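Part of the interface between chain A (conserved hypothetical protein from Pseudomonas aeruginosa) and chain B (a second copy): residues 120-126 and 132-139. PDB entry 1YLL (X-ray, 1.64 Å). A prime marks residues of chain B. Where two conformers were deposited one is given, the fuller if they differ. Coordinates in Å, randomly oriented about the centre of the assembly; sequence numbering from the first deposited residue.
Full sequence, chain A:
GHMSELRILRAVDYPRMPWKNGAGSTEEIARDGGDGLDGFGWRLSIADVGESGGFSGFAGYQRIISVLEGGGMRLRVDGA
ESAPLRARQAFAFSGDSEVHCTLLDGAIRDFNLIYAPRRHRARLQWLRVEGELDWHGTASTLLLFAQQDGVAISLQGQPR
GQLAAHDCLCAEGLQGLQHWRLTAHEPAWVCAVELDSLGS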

ATOM      1  N   HIS A 120      23.078  14.054   7.088  1.00 24.65           N
ATOM      2  CA  HIS A 120      21.787  13.433   7.387  1.00 22.77           C
ATOM      3  C   HIS A 120      21.091  14.201   8.486  1.00 22.90           C
ATOM      4  O   HIS A 120      21.713  14.443   9.524  1.00 27.50           O
ATOM      5  N   ARG A 121      19.832  14.576   8.239  0.50 19.86           N
ATOM      6  CA  ARG A 121      18.992  15.252   9.222  0.50 19.70           C
ATOM      7  C   ARG A 121      18.476  14.057  10.036  0.50 16.73           C
ATOM      8  O   ARG A 121      18.262  12.983   9.484  0.54 14.79           O
ATOM      9  N   ALA A 122      18.331  14.213  11.348  1.00 17.76           N
ATOM     10  CA  ALA A 122      17.798  13.115  12.166  1.00 15.54           C
ATOM     11  C   ALA A 122      16.781  13.520  13.220  1.00 14.67           C
ATOM     12  O   ALA A 122      16.787  14.652  13.706  1.00 14.24           O
ATOM     13  N   ARG A 123      15.943  12.549  13.599  1.00 12.15           N
ATOM     14  CA  ARG A 123      14.958  12.760  14.664  1.00 10.74           C
ATOM     15  C   ARG A 123      14.888  11.417  15.385  1.00  9.59           C
ATOM     16  O   ARG A 123      14.928  10.379  14.738  1.00 10.67           O
ATOM     17  N   LEU A 124      14.812  11.443  16.718  1.00  8.79           N
ATOM     18  CA  LEU A 124      14.746  10.199  17.462  1.00  7.96           C
ATOM     19  C   LEU A 124      13.756  10.404  18.586  1.00  9.69           C
ATOM     20  O   LEU A 124      13.863  11.371  19.333  1.00  9.98           O
ATOM     21  N   GLN A 125      12.759   9.536  18.678  1.00  8.34           N
ATOM     22  CA  GLN A 125      11.828   9.706  19.794  1.00  8.45           C
ATOM     23  C   GLN A 125      11.274   8.382  20.298  1.00  9.60           C
ATOM     24  O   GLN A 125      10.795   7.576  19.494  1.00  9.66           O
ATOM     25  N   TRP A 126      11.346   8.179  21.611  1.00  9.21           N
ATOM     26  CA  TRP A 126      10.751   6.982  22.229  1.00 11.52           C
ATOM     27  C   TRP A 126       9.243   7.241  22.381  1.00 11.02           C
ATOM     28  O   TRP A 126       8.836   8.302  22.868  1.00 11.51           O
TER
ATOM     29  N   GLU B 132       6.272  13.881  31.602  1.00 17.70           N
ATOM     30  CA  GLU B 132       7.329  14.427  30.786  1.00 17.74           C
ATOM     31  C   GLU B 132       7.478  13.575  29.551  1.00 15.68           C
ATOM     32  O   GLU B 132       7.072  12.409  29.528  1.00 14.85           O
ATOM     33  N   LEU B 133       7.996  14.184  28.493  1.00 13.71           N
ATOM     34  CA  LEU B 133       8.325  13.437  27.283  1.00 13.38           C
ATOM     35  C   LEU B 133       9.416  14.258  26.595  1.00 13.14           C
ATOM     36  O   LEU B 133       9.561  15.468  26.849  1.00 11.66           O
ATOM     37  N   ASP B 134      10.234  13.590  25.789  1.00 11.42           N
ATOM     38  CA  ASP B 134      11.286  14.326  25.091  1.00 10.37           C
ATOM     39  C   ASP B 134      11.609  13.682  23.771  1.00 10.57           C
ATOM     40  O   ASP B 134      11.207  12.545  23.514  1.00 10.21           O
ATOM     41  N   TRP B 135      12.313  14.433  22.920  1.00 10.59           N
ATOM     42  CA  TRP B 135      12.789  13.879  21.646  1.00 10.64           C
ATOM     43  C   TRP B 135      13.976  14.699  21.184  1.00 10.13           C
ATOM     44  O   TRP B 135      14.245  15.747  21.726  1.00 10.74           O
ATOM     45  N   HIS B 136      14.750  14.163  20.255  1.00 10.61           N
ATOM     46  CA  HIS B 136      15.860  14.944  19.680  1.00  9.06           C
ATOM     47  C   HIS B 136      15.483  15.096  18.228  1.00 12.14           C
ATOM     48  O   HIS B 136      15.018  14.136  17.625  1.00 12.46           O
ATOM     49  N   GLY B 137      15.688  16.284  17.659  1.00 11.05           N
ATOM     50  CA  GLY B 137      15.329  16.475  16.255  1.00 13.93           C
ATOM     51  C   GLY B 137      16.161  17.573  15.630  1.00 12.46           C
ATOM     52  O   GLY B 137      16.671  18.433  16.335  1.00 13.78           O
ATOM     53  N   THR B 138      16.254  17.580  14.313  1.00 12.93           N
ATOM     54  CA  THR B 138      17.076  18.597  13.659  1.00 15.02           C
ATOM     55  C   THR B 138      16.284  19.641  12.879  1.00 16.50           C
ATOM     56  O   THR B 138      16.863  20.578  12.312  1.00 19.04           O
ATOM     57  N   ALA B 139      14.966  19.547  12.902  1.00 15.23           N
ATOM     58  CA  ALA B 139      14.143  20.483  12.153  1.00 15.56           C
ATOM     59  C   ALA B 139      14.471  21.928  12.492  1.00 18.10           C
ATOM     60  O   ALA B 139      14.684  22.277  13.666  1.00 18.75           O
TER

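Strand 120-126 of chain A runs antiparallel to strand 132-137 of chain B, so the two copies share a sheet edge to edge. The stretches bury 433 Å² between them. His120, at the start, does not reach the partner strand. Its side chain is m.

Arg121 sets its CB sideways. The chain is m at chi1, then t and t. Its backbone lies near the side chain of Thr138′, with CA of Arg121 4.5 Å from CB of Thr138′.

Ala122 also sets its CB sideways and contributes mainly its carbonyl. Thr138′ is m and points toward chain A. Its OG1 gives a weak hydrogen bond to Ala122 O at 3.3 Å. The same oxygen receives a CA-H...O contact from Gly137′ CA at 3.5 Å.

Arg123 pairs with Gly137′ in a non-hydrogen-bonded bridge. The CA atoms of Arg123 and Gly137′ are 4.1 Å apart. Gly137′ has no side chain; an ideal CB there would lie 3.6 Å from Arg123 CG, a close fit beside the arginine chain. Arg123 is t at chi1, chi2 and chi3. This extended chain carries its guanidinium onto the indole of Trp135′. The planes are 17° apart and the centres of the two groups 4.0 Å, a stack that is also a cation-pi contact. Arg123 NH2 comes to 3.5 Å from Trp135′ CD1. Trp135′ is p and its CB points toward chain A. Within chain A, Gln125 OE1 accepts from Arg123 NH1 at 2.9 Å and from Arg123 NH2 at 3.0 Å, which helps hold the guanidinium in place.

Leu124 pairs with His136′, and their side chains share the face of the sheet away from Arg123. Leu124 is t, t and His136′ is m. The backbone joins them twice: Leu124 N to His136′ O at 2.8 Å, and His136′ N to Leu124 O at 3.1 Å. Both hydrogen bonds are nearly straight.

Gln125 is t, t, with its CB sideways. Gln125 CB packs 3.7 Å from Trp135′ CB. Its amide turns OE1 to Arg123, while NE2 lies 4.0 Å from CD1 of Leu133′, a p, p side chain. Gln125 NE2 also donates to water 1 at 2.9 Å. That water lies 3.1 Å from Asp134′ O.

Trp126 is m, and its side chain makes no contact with the partner strand. Its backbone is linked through water 2, which accepts from Trp126 N at 2.9 Å and donates to Asp134′ O at 2.8 Å. Water thus bridges the strands beyond the last direct backbone hydrogen bonds.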

ATOM      1  CB  HIS A 120      21.966  11.986   7.887  1.00 25.20           C
ATOM      2  CG  HIS A 120      22.384  11.015   6.833  1.00 26.73           C
ATOM      3  ND1 HIS A 120      21.501  10.474   5.926  1.00 28.69           N
ATOM      4  CD2 HIS A 120      23.595  10.487   6.540  1.00 27.44           C
ATOM      5  CE1 HIS A 120      22.149   9.653   5.120  1.00 31.72           C
ATOM      6  NE2 HIS A 120      23.420   9.642   5.471  1.00 31.02           N
ATOM      7  CB  ARG A 121      17.793  15.942   8.547  0.54 20.86           C
ATOM      8  CG  ARG A 121      18.123  17.073   7.548  0.46 23.86           C
ATOM      9  CD  ARG A 121      16.837  17.639   6.917  0.52 24.98           C
ATOM     10  NE  ARG A 121      17.078  18.669   5.900  0.52 26.46           N
ATOM     11  CZ  ARG A 121      17.555  19.890   6.146  0.59 27.04           C
ATOM     12  NH1 ARG A 121      17.853  20.264   7.383  0.40 27.33           N
ATOM     13  NH2 ARG A 121      17.726  20.748   5.153  0.57 29.10           N
ATOM     14  CB  ALA A 122      18.953  12.400  12.882  1.00 16.06           C
ATOM     15  CB  ARG A 123      13.575  13.075  14.093  1.00  8.19           C
ATOM     16  CG  ARG A 123      12.623  13.592  15.154  1.00 11.30           C
ATOM     17  CD  ARG A 123      11.226  13.856  14.587  1.00  7.76           C
ATOM     18  NE  ARG A 123      10.346  14.521  15.560  1.00  9.74           N
ATOM     19  CZ  ARG A 123       9.719  13.890  16.546  1.00 10.69           C
ATOM     20  NH1 ARG A 123       9.874  12.584  16.693  1.00 12.01           N
ATOM     21  NH2 ARG A 123       8.945  14.583  17.382  1.00 11.66           N
ATOM     22  CB  LEU A 124      16.135   9.799  18.018  1.00  9.60           C
ATOM     23  CG  LEU A 124      16.173   8.427  18.703  1.00  9.87           C
ATOM     24  CD1 LEU A 124      17.566   7.791  18.608  1.00 11.58           C
ATOM     25  CD2 LEU A 124      15.771   8.640  20.198  1.00  9.88           C
ATOM     26  CB  GLN A 125      10.635  10.576  19.399  1.00  8.84           C
ATOM     27  CG  GLN A 125       9.664  10.802  20.564  1.00  9.94           C
ATOM     28  CD  GLN A 125       8.619  11.856  20.313  1.00  9.25           C
ATOM     29  OE1 GLN A 125       8.381  12.284  19.174  1.00 11.59           O
ATOM     30  NE2 GLN A 125       7.930  12.258  21.388  1.00 11.04           N
ATOM     31  CB  TRP A 126      11.392   6.730  23.612  1.00 10.45           C
ATOM     32  CG  TRP A 126      12.720   6.054  23.482  1.00 10.47           C
ATOM     33  CD1 TRP A 126      13.967   6.628  23.547  1.00 10.06           C
ATOM     34  CD2 TRP A 126      12.919   4.675  23.245  1.00 11.11           C
ATOM     35  NE1 TRP A 126      14.936   5.665  23.362  1.00 11.42           N
ATOM     36  CE2 TRP A 126      14.312   4.455  23.178  1.00 11.42           C
ATOM     37  CE3 TRP A 126      12.043   3.584  23.076  1.00 12.98           C
ATOM     38  CZ2 TRP A 126      14.857   3.181  22.954  1.00 13.67           C
ATOM     39  CZ3 TRP A 126      12.571   2.330  22.850  1.00 14.55           C
ATOM     40  CH2 TRP A 126      13.978   2.129  22.794  1.00 12.62           C
TER
ATOM     41  CB  GLU B 132       8.614  14.381  31.595  1.00 21.31           C
ATOM     42  CG  GLU B 132       9.846  15.044  31.043  1.00 33.92           C
ATOM     43  CD  GLU B 132      11.001  14.943  32.046  1.00 37.95           C
ATOM     44  OE1 GLU B 132      11.185  13.837  32.605  1.00 43.58           O
ATOM     45  OE2 GLU B 132      11.715  15.948  32.272  1.00 44.22           O
ATOM     46  CB  LEU B 133       7.118  13.227  26.366  1.00 16.86           C
ATOM     47  CG  LEU B 133       6.450  14.330  25.553  1.00 16.32           C
ATOM     48  CD1 LEU B 133       7.352  14.763  24.387  1.00 15.86           C
ATOM     49  CD2 LEU B 133       5.127  13.781  24.993  1.00 19.41           C
ATOM     50  CB  ASP B 134      12.579  14.386  25.924  1.00 13.90           C
ATOM     51  CG  ASP B 134      13.281  13.044  26.040  1.00 19.57           C
ATOM     52  OD1 ASP B 134      12.677  12.078  26.534  1.00 19.06           O
ATOM     53  OD2 ASP B 134      14.463  12.935  25.639  1.00 23.15           O
ATOM     54  CB  TRP B 135      11.696  13.880  20.553  1.00  9.60           C
ATOM     55  CG  TRP B 135      11.355  15.217  19.948  1.00 10.31           C
ATOM     56  CD1 TRP B 135      11.921  15.794  18.823  1.00 12.90           C
ATOM     57  CD2 TRP B 135      10.377  16.138  20.416  1.00 11.68           C
ATOM     58  NE1 TRP B 135      11.337  17.020  18.579  1.00 12.44           N
ATOM     59  CE2 TRP B 135      10.392  17.257  19.540  1.00 11.65           C
ATOM     60  CE3 TRP B 135       9.481  16.131  21.491  1.00 13.74           C
ATOM     61  CZ2 TRP B 135       9.551  18.346  19.709  1.00 14.76           C
ATOM     62  CZ3 TRP B 135       8.640  17.228  21.654  1.00 14.30           C
ATOM     63  CH2 TRP B 135       8.681  18.316  20.771  1.00 13.64           C
ATOM     64  CB  HIS B 136      17.168  14.189  19.756  1.00  9.73           C
ATOM     65  CG  HIS B 136      17.663  13.982  21.146  1.00 11.06           C
ATOM     66  ND1 HIS B 136      18.756  14.650  21.664  1.00 16.56           N
ATOM     67  CD2 HIS B 136      17.185  13.200  22.142  1.00  8.98           C
ATOM     68  CE1 HIS B 136      18.930  14.286  22.925  1.00 11.34           C
ATOM     69  NE2 HIS B 136      17.987  13.414  23.239  1.00 15.16           N
ATOM     70  CB  THR B 138      18.103  17.906  12.726  1.00 20.76           C
ATOM     71  OG1 THR B 138      18.972  17.081  13.519  1.00 22.96           O
ATOM     72  CG2 THR B 138      18.931  18.933  11.971  1.00 26.63           C
ATOM     73  CB  ALA B 139      12.648  20.197  12.405  1.00 19.48           C
TER
HETATM   74  O   HOH W   1       8.648  10.869  23.852  1.00 20.96           O
HETATM   75  O   HOH W   2      12.732  10.201  23.211  1.00 10.72           O